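Local coordinates for pentacotripeptide-repeat region of PRORP domain-containing protein (PDB 4ME2), which probably binds RNA in a sequence-specific way, as a chloroplast pentatricopeptide-repeat protein built of helix-turn-helix repeats and associated with group II intron RNA, at residues D84-A87 with A88-E91; A103-H106 with V107-E111. All coordinates share one frame; numbering follows the deposited sequence.

Contact 1 of 2, residues D84-A87 with A88-E91; sequences DLLA and AMAE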
loop_
_atom_site.group_PDB
_atom_site.type_symbol
_atom_site.label_atom_id
_atom_site.label_comp_id
_atom_site.label_asym_id
_atom_site.label_seq_id
_atom_site.Cartn_x
_atom_site.Cartn_y
_atom_site.Cartn_z
ATOM N N ASP A 84 16.492 12.794 -1.071
ATOM C CA ASP A 84 16.622 12.907 0.380
ATOM C C ASP A 84 15.365 12.420 1.105
ATOM O O ASP A 84 15.455 11.774 2.156
ATOM C CB ASP A 84 16.965 14.342 0.777
ATOM C CG ASP A 84 18.323 14.791 0.238
ATOM O OD1 ASP A 84 19.284 13.994 0.279
ATOM O OD2 ASP A 84 18.429 15.942 -0.234
ATOM N N LEU A 85 14.191 12.714 0.550
ATOM C CA LEU A 85 12.953 12.247 1.173
ATOM C C LEU A 85 12.880 10.722 1.185
ATOM O O LEU A 85 12.566 10.111 2.212
ATOM C CB LEU A 85 11.716 12.834 0.480
ATOM C CG LEU A 85 10.366 12.399 1.078
ATOM C CD1 LEU A 85 10.308 12.658 2.576
ATOM C CD2 LEU A 85 9.191 13.080 0.393
ATOM N N LEU A 86 13.156 10.110 0.039
ATOM C CA LEU A 86 13.130 8.662 -0.066
ATOM C C LEU A 86 14.216 8.018 0.798
ATOM O O LEU A 86 14.010 6.928 1.323
ATOM C CB LEU A 86 13.248 8.220 -1.528
ATOM C CG LEU A 86 12.114 8.669 -2.459
ATOM C CD1 LEU A 86 12.448 8.331 -3.905
ATOM C CD2 LEU A 86 10.782 8.047 -2.063
ATOM N N ALA A 87 15.355 8.689 0.945
ATOM C CA ALA A 87 16.437 8.169 1.792
ATOM C C ALA A 87 16.030 8.220 3.260
ATOM O O ALA A 87 16.307 7.283 4.011
ATOM C CB ALA A 87 17.737 8.930 1.567
ATOM N N ALA A 88 15.372 9.308 3.657
ATOM C CA ALA A 88 14.864 9.453 5.027
ATOM C C ALA A 88 13.815 8.384 5.324
ATOM O O ALA A 88 13.835 7.754 6.386
ATOM C CB ALA A 88 14.286 10.842 5.250
ATOM N N MET A 89 12.895 8.183 4.381
ATOM C CA MET A 89 11.896 7.126 4.509
ATOM C C MET A 89 12.548 5.761 4.710
ATOM O O MET A 89 12.178 5.017 5.619
ATOM C CB MET A 89 10.993 7.093 3.273
ATOM C CG MET A 89 9.876 6.072 3.355
ATOM S SD MET A 89 8.950 5.997 1.815
ATOM C CE MET A 89 10.189 5.314 0.723
ATOM N N ALA A 90 13.525 5.447 3.867
ATOM C CA ALA A 90 14.166 4.136 3.899
ATOM C C ALA A 90 14.950 3.935 5.189
ATOM O O ALA A 90 15.001 2.828 5.714
ATOM C CB ALA A 90 15.070 3.949 2.687
ATOM N N GLU A 91 15.560 4.998 5.694
ATOM C CA GLU A 91 16.290 4.899 6.954
ATOM C C GLU A 91 15.352 4.692 8.141
ATOM O O GLU A 91 15.666 3.939 9.067
ATOM C CB GLU A 91 17.171 6.121 7.173
ATOM C CG GLU A 91 17.928 6.121 8.500
ATOM C CD GLU A 91 18.944 4.989 8.637
ATOM O OE1 GLU A 91 19.185 4.239 7.665
ATOM O OE2 GLU A 91 19.521 4.850 9.736
#
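L86 and M89 lie side by side on one face of helix 82-94, one turn apart. Their side chains point the same way, and the meeting is slight: CD2 of L86 is 3.9 Å from CE of M89. The M89 chain leaves with CG anti to the backbone N (chi1 -177°) and stays extended until chi3, where it bends. That bend swings the terminal methyl back toward the L86 branch.

The close packing is in the backbone. Four successive i to i+4 hydrogen bonds join residues 84-87 to residues 88-91. The N of A88 donates to the O of D84, the N of M89 to the O of L85, the N of A90 to the O of L86, and the N of E91 to the O of A87. The bond from the N of M89 to the O of L85 is 2.9 Å long. It is the straightest of the four, with an N-H...O angle of 167°. The beta carbons of the second turn rest against these same carbonyls. CB of A88 is 3.4 Å from the O of D84, and CB of A90 is 3.4 Å from the O of L86.

L85, A88 and M89 are buried. L85 and M89 face helix 98-109, while A88 touches V53 of helix 47-59. The other side is looser. A90 is exposed and carries only a methyl. E91 has its CB near the O of A87, but its carboxylate leads away to a salt bridge with R94. D84 also points away from residues 88-91; its side chain touches E48 of helix 47-59, and its OD1 is hydrogen-bonded to S46.

The chemistry is thus divided. Main-chain bonds hold this turn of helix, apolar groups serve the packing between helices, and both acidic ends find partners elsewhere.

Contact 2 of 2, residues A103-H106 with V107-E111; sequences AALH and VARAE
H106 and R109 meet side by side near the C-terminal end of helix 98-109. NH1 of R109 donates to ND1 of H106 at 3.0 Å. The bond is bent, with an N-H...N angle of 137°. NH1 comes in at the edge of the imidazole, near its plane, while the guanidinium stands almost perpendicular to the ring, the planes 88° apart. Accepting at ND1 is consistent with a neutral imidazole that carries its proton on NE2. CD of R109 adds a contact 3.7 Å from ND1 of H106.

The arginine chain is positioned by the turn beneath it. Its CG lies 3.3 Å from the O of L105, and the bend at chi3 (50°) turns the guanidinium toward the histidine. That same carbonyl accepts the N of R109 at 2.9 Å. One residue back, the N of A108 donates to the O of A104 at 3.0 Å. V107 is bonded to A103 through the backbone, and its CG2 packs 3.4 Å from the O of A103.

Farther out, NE of R109 forms a salt bridge with E149 of helix 133-151. With an alanine here the guanidinium is gone, which would probably cost E149 this salt bridge and leave the H106 ring less fixed in its rotation, without the donor at ND1.

The helix lies between several neighbours. L105 and H106 touch L142 of helix 133-151, A104 and V107 pack on helix 66-77, and A104, L105, V107 and A108 also face helix 82-94.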
loop_
_atom_site.group_PDB
_atom_site.type_symbol
_atom_site.label_atom_id
_atom_site.label_comp_id
_atom_site.label_asym_id
_atom_site.label_seq_id
_atom_site.Cartn_x
_atom_site.Cartn_y
_atom_site.Cartn_z
ATOM N N ALA A 103 4.451 7.655 7.638
ATOM C CA ALA A 103 4.200 9.084 7.552
ATOM C C ALA A 103 5.096 9.711 6.478
ATOM O O ALA A 103 4.648 10.591 5.738
ATOM C CB ALA A 103 4.393 9.756 8.907
ATOM N N ALA A 104 6.344 9.247 6.376
ATOM C CA ALA A 104 7.247 9.737 5.326
ATOM C C ALA A 104 6.712 9.375 3.941
ATOM O O ALA A 104 6.729 10.210 3.026
ATOM C CB ALA A 104 8.661 9.212 5.515
ATOM N N LEU A 105 6.238 8.137 3.799
ATOM C CA LEU A 105 5.617 7.684 2.551
ATOM C C LEU A 105 4.488 8.624 2.132
ATOM O O LEU A 105 4.412 9.018 0.967
ATOM C CB LEU A 105 5.101 6.239 2.667
ATOM C CG LEU A 105 4.366 5.652 1.446
ATOM C CD1 LEU A 105 5.249 5.677 0.211
ATOM C CD2 LEU A 105 3.875 4.242 1.731
ATOM N N HIS A 106 3.611 8.980 3.066
ATOM C CA HIS A 106 2.488 9.862 2.741
ATOM C C HIS A 106 2.909 11.246 2.308
ATOM O O HIS A 106 2.245 11.861 1.462
ATOM C CB HIS A 106 1.480 9.909 3.876
ATOM C CG HIS A 106 0.629 8.670 3.976
ATOM N ND1 HIS A 106 -0.106 8.203 2.942
ATOM C CD2 HIS A 106 0.397 7.811 5.043
ATOM C CE1 HIS A 106 -0.769 7.100 3.332
ATOM N NE2 HIS A 106 -0.460 6.864 4.622
ATOM N N VAL A 107 4.015 11.747 2.861
ATOM C CA VAL A 107 4.597 12.992 2.366
ATOM C C VAL A 107 5.032 12.780 0.914
ATOM O O VAL A 107 4.717 13.599 0.050
ATOM C CB VAL A 107 5.785 13.481 3.223
ATOM C CG1 VAL A 107 6.402 14.732 2.614
ATOM C CG2 VAL A 107 5.341 13.779 4.655
ATOM N N ALA A 108 5.728 11.679 0.632
ATOM C CA ALA A 108 6.186 11.408 -0.740
ATOM C C ALA A 108 5.016 11.330 -1.723
ATOM O O ALA A 108 5.106 11.816 -2.857
ATOM C CB ALA A 108 7.010 10.130 -0.790
ATOM N N ARG A 109 3.918 10.724 -1.275
ATOM C CA ARG A 109 2.764 10.475 -2.143
ATOM C C ARG A 109 2.142 11.764 -2.690
ATOM O O ARG A 109 1.476 11.729 -3.721
ATOM C CB ARG A 109 1.703 9.645 -1.409
ATOM C CG ARG A 109 2.082 8.187 -1.143
ATOM C CD ARG A 109 0.949 7.411 -0.469
ATOM N NE ARG A 109 -0.287 7.628 -1.217
ATOM C CZ ARG A 109 -1.280 8.424 -0.836
ATOM N NH1 ARG A 109 -1.240 9.049 0.332
ATOM N NH2 ARG A 109 -2.334 8.585 -1.628
ATOM N N ALA A 110 2.363 12.884 -2.004
ATOM C CA ALA A 110 1.811 14.181 -2.417
ATOM C C ALA A 110 2.766 14.995 -3.298
ATOM O O ALA A 110 2.404 16.083 -3.771
ATOM C CB ALA A 110 1.404 14.997 -1.204
ATOM N N GLU A 111 3.976 14.485 -3.507
ATOM C CA GLU A 111 4.985 15.204 -4.288
ATOM C C GLU A 111 4.771 15.056 -5.790
ATOM O O GLU A 111 4.329 14.004 -6.255
ATOM C CB GLU A 111 6.405 14.762 -3.916
ATOM C CG GLU A 111 6.850 15.194 -2.527
ATOM C CD GLU A 111 6.823 16.703 -2.340
ATOM O OE1 GLU A 111 7.836 17.365 -2.633
ATOM O OE2 GLU A 111 5.790 17.235 -1.893
#

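Contact 1 comes first along the chain, on helix 82-94. Contact 2 follows on helix 98-109, the next helix. The two helices run in roughly opposite directions, as in the helix-turn-helix hairpins that build proteins of this class. The contact centres are 11 Å apart and lie on the same side of the chain's centre. They touch directly through apolar atoms. CD2 of L85 is 3.6 Å from CA of A108, and SD of M89 is 3.8 Å from CA of L105. The small A104 and A108 are consistent with the close approach of M89 and L85. Contact 2 also touches helix 133-151, and so it is the one of the two that meets the later part of the helical array.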